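Local coordinates for receptor-type tyrosine-protein phosphatase C (Rattus norvegicus, PDB 5FN8), which probably dephosphorylates phosphotyrosine on signalling proteins in T-cell activation through its intracellular phosphatase domain, and is represented here by its extracellular fibronectin type III domains d3 and d4, at residues V116-P121 and A129-E134. Sequence-based numbering, arbitrary orientation.
With NAG (2-acetamido-2-deoxy-beta-D-glucopyranose), chain G.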
ATOM      1  N   VAL B 116      13.693  19.268  12.492  1.00 72.68           N
ATOM      2  CA  VAL B 116      13.632  18.342  11.364  1.00 69.91           C
ATOM      3  C   VAL B 116      12.315  17.542  11.440  1.00 74.31           C
ATOM      4  O   VAL B 116      11.987  16.998  12.486  1.00 75.08           O
ATOM      5  CB  VAL B 116      14.897  17.431  11.224  1.00 71.29           C
ATOM      6  CG1 VAL B 116      14.823  16.572   9.949  1.00 69.09           C
ATOM      7  CG2 VAL B 116      16.187  18.247  11.237  1.00 71.54           C
ATOM      8  N   THR B 117      11.547  17.522  10.344  1.00 71.55           N
ATOM      9  CA  THR B 117      10.252  16.831  10.256  1.00 70.63           C
ATOM     10  C   THR B 117      10.154  16.085   8.953  1.00 71.33           C
ATOM     11  O   THR B 117      10.748  16.482   7.952  1.00 70.17           O
ATOM     12  CB  THR B 117       9.058  17.799  10.385  1.00 81.52           C
ATOM     13  OG1 THR B 117       9.187  18.828   9.402  1.00 87.05           O
ATOM     14  CG2 THR B 117       8.927  18.406  11.783  1.00 81.57           C
ATOM     15  N   CYS B 118       9.418  14.995   8.968  1.00 67.27           N
ATOM     16  CA  CYS B 118       9.194  14.189   7.786  1.00 67.74           C
ATOM     17  C   CYS B 118       7.980  13.327   8.022  1.00 69.95           C
ATOM     18  O   CYS B 118       7.458  13.259   9.145  1.00 70.30           O
ATOM     19  CB  CYS B 118      10.425  13.350   7.424  1.00 68.72           C
ATOM     20  SG  CYS B 118      10.604  11.816   8.388  1.00 72.09           S
ATOM     21  N   ASN B 119       7.535  12.660   6.963  1.00 64.94           N
ATOM     22  CA  ASN B 119       6.424  11.736   7.048  1.00 64.49           C
ATOM     23  C   ASN B 119       6.923  10.376   6.628  1.00 67.10           C
ATOM     24  O   ASN B 119       7.940  10.259   5.940  1.00 66.60           O
ATOM     25  CB  ASN B 119       5.258  12.195   6.172  1.00 66.10           C
ATOM     26  CG  ASN B 119       4.753  13.577   6.494  1.00 83.64           C
ATOM     27  OD1 ASN B 119       4.801  14.484   5.660  1.00 77.78           O
ATOM     28  ND2 ASN B 119       4.272  13.771   7.715  1.00 76.84           N
ATOM     29  N   SER B 120       6.202   9.359   7.045  1.00 62.94           N
ATOM     30  CA  SER B 120       6.459   7.955   6.778  1.00 62.21           C
ATOM     31  C   SER B 120       6.749   7.638   5.301  1.00 68.32           C
ATOM     32  O   SER B 120       6.164   8.286   4.428  1.00 70.08           O
ATOM     33  CB  SER B 120       5.247   7.146   7.230  1.00 63.19           C
ATOM     34  OG  SER B 120       5.397   5.756   6.994  1.00 68.21           O
ATOM     35  N   PRO B 121       7.592   6.613   4.981  1.00 63.37           N
ATOM     36  CA  PRO B 121       7.723   6.193   3.579  1.00 62.78           C
ATOM     37  C   PRO B 121       6.420   5.443   3.184  1.00 67.23           C
ATOM     38  O   PRO B 121       5.610   5.074   4.049  1.00 65.24           O
ATOM     39  CB  PRO B 121       8.896   5.196   3.626  1.00 63.46           C
ATOM     40  CG  PRO B 121       9.482   5.331   4.989  1.00 66.58           C
ATOM     41  CD  PRO B 121       8.366   5.711   5.852  1.00 62.83           C
ATOM     42  N   ALA B 129       8.334   0.883  12.933  1.00 58.83           N
ATOM     43  CA  ALA B 129       8.427   2.181  12.315  1.00 58.23           C
ATOM     44  C   ALA B 129       9.222   3.152  13.196  1.00 63.52           C
ATOM     45  O   ALA B 129       8.689   3.668  14.193  1.00 64.47           O
ATOM     46  CB  ALA B 129       7.037   2.721  12.016  1.00 58.41           C
ATOM     47  N   ARG B 130      10.520   3.380  12.832  1.00 58.80           N
ATOM     48  CA  ARG B 130      11.425   4.302  13.543  1.00 57.40           C
ATOM     49  C   ARG B 130      12.177   5.182  12.596  1.00 58.66           C
ATOM     50  O   ARG B 130      12.437   4.830  11.439  1.00 55.64           O
ATOM     51  CB  ARG B 130      12.354   3.587  14.539  1.00 56.41           C
ATOM     52  CG  ARG B 130      11.542   2.715  15.499  1.00 60.02           C
ATOM     53  CD  ARG B 130      12.203   2.351  16.774  1.00 56.70           C
ATOM     54  NE  ARG B 130      12.692   3.511  17.519  1.00 63.49           N
ATOM     55  CZ  ARG B 130      12.066   4.087  18.536  1.00 71.77           C
ATOM     56  NH1 ARG B 130      10.866   3.671  18.903  1.00 64.61           N
ATOM     57  NH2 ARG B 130      12.624   5.102  19.178  1.00 59.21           N
ATOM     58  N   TYR B 131      12.494   6.356  13.091  1.00 56.29           N
ATOM     59  CA  TYR B 131      13.160   7.412  12.357  1.00 55.87           C
ATOM     60  C   TYR B 131      14.540   7.667  12.947  1.00 58.98           C
ATOM     61  O   TYR B 131      14.674   7.966  14.141  1.00 57.31           O
ATOM     62  CB  TYR B 131      12.281   8.675  12.399  1.00 57.84           C
ATOM     63  CG  TYR B 131      10.957   8.460  11.708  1.00 59.81           C
ATOM     64  CD1 TYR B 131      10.829   8.641  10.335  1.00 61.55           C
ATOM     65  CD2 TYR B 131       9.848   7.991  12.412  1.00 60.98           C
ATOM     66  CE1 TYR B 131       9.614   8.413   9.687  1.00 62.28           C
ATOM     67  CE2 TYR B 131       8.638   7.734  11.774  1.00 61.38           C
ATOM     68  CZ  TYR B 131       8.520   7.962  10.412  1.00 69.49           C
ATOM     69  OH  TYR B 131       7.320   7.671   9.808  1.00 71.33           O
ATOM     70  N   ILE B 132      15.571   7.527  12.094  1.00 55.58           N
ATOM     71  CA  ILE B 132      16.967   7.749  12.493  1.00 54.81           C
ATOM     72  C   ILE B 132      17.443   9.049  11.901  1.00 57.22           C
ATOM     73  O   ILE B 132      17.398   9.236  10.687  1.00 59.06           O
ATOM     74  CB  ILE B 132      17.878   6.570  12.038  1.00 56.61           C
ATOM     75  CG1 ILE B 132      17.337   5.172  12.417  1.00 54.87           C
ATOM     76  CG2 ILE B 132      19.355   6.804  12.403  1.00 58.39           C
ATOM     77  CD1 ILE B 132      16.936   4.915  13.821  1.00 54.16           C
ATOM     78  N   LEU B 133      17.895   9.933  12.723  1.00 52.33           N
ATOM     79  CA  LEU B 133      18.453  11.164  12.221  1.00 51.61           C
ATOM     80  C   LEU B 133      19.941  11.265  12.568  1.00 57.01           C
ATOM     81  O   LEU B 133      20.320  11.122  13.720  1.00 57.90           O
ATOM     82  CB  LEU B 133      17.681  12.386  12.738  1.00 51.46           C
ATOM     83  CG  LEU B 133      18.356  13.747  12.542  1.00 55.19           C
ATOM     84  CD1 LEU B 133      18.426  14.138  11.075  1.00 54.60           C
ATOM     85  CD2 LEU B 133      17.666  14.810  13.331  1.00 55.83           C
ATOM     86  N   GLU B 134      20.767  11.505  11.554  1.00 54.64           N
ATOM     87  CA  GLU B 134      22.197  11.775  11.687  1.00 54.29           C
ATOM     88  C   GLU B 134      22.449  13.218  11.345  1.00 58.54           C
ATOM     89  O   GLU B 134      21.930  13.742  10.355  1.00 58.28           O
ATOM     90  CB  GLU B 134      23.004  10.939  10.727  1.00 54.89           C
ATOM     91  CG  GLU B 134      23.103   9.507  11.146  1.00 59.22           C
ATOM     92  CD  GLU B 134      24.194   8.801  10.381  1.00 80.82           C
ATOM     93  OE1 GLU B 134      24.390   9.044   9.165  1.00 71.28           O
ATOM     94  OE2 GLU B 134      24.870   7.984  11.032  1.00 74.10           O
TER
HETATM   95  C1  NAG G1188      16.226   2.362  17.356  1.00 85.62           C
HETATM   96  C2  NAG G1188      17.217   1.308  16.854  1.00 86.97           C
HETATM   97  C3  NAG G1188      16.676  -0.115  17.032  1.00 91.37           C
HETATM   98  C4  NAG G1188      16.058  -0.316  18.411  1.00 94.83           C
HETATM   99  C5  NAG G1188      15.029   0.766  18.727  1.00 93.03           C
HETATM  100  C6  NAG G1188      14.470   0.656  20.131  1.00 93.50           C
HETATM  101  C7  NAG G1188      18.336   1.003  14.635  1.00 87.76           C
HETATM  102  C8  NAG G1188      18.534   1.630  13.290  1.00 84.66           C
HETATM  103  N2  NAG G1188      17.436   1.614  15.445  1.00 85.11           N
HETATM  104  O3  NAG G1188      17.755  -1.040  16.917  1.00 94.49           O
HETATM  105  O4  NAG G1188      15.442  -1.601  18.458  1.00 99.97           O
HETATM  106  O5  NAG G1188      15.652   2.055  18.635  1.00 89.87           O
HETATM  107  O6  NAG G1188      13.475   1.634  20.400  1.00 93.19           O
HETATM  108  O7  NAG G1188      18.938  -0.015  14.963  1.00 93.97           O
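Tyr131 reaches across the d4 beta sandwich to Cys118 and Ser120, joining strand 114-119 of the three-stranded sheet to strand 130-137 of the four-stranded one. The axes of the short strand segments come within 10.0 Å and run at 144°, a face-to-face packing of the two sheets. Sulfur-aromatic contact: Cys118 SG approaches the ring obliquely, 54° off its normal, with Tyr131 CD1 3.7 Å away. With chi1 at 81°, SG is directed at the CD1-CE1 side of the ring while disulfide-bonded to Cys150. Van der Waals contact: Tyr131 OH meets Ser120 CA at 3.2 Å, near the ring plane, and Ser120 CB at 3.3 Å. Ser120 OG instead hydrogen-bonds Pro121 O, 3.0 Å away. Val116 CG2 touches Leu133 CD2 at 4.3 Å, and Phe169 packs edge-to-face with Tyr131. Glycan contact: on the other face of strand 130-137, O6 of a protein-attached N-acetylglucosamine sits over one guanidinium face, 3.4 Å from Arg130 CZ, and Ile132 CD1 meets its acetyl methyl C8 at 3.7 Å. Arg130 NE is hydrogen-bonded to Asn146 OD1. Apolar, sulfur-aromatic and van der Waals contacts thus hold these strands together without hydrogen bonds between them, while the disulfide stays on Cys118's side of the sandwich.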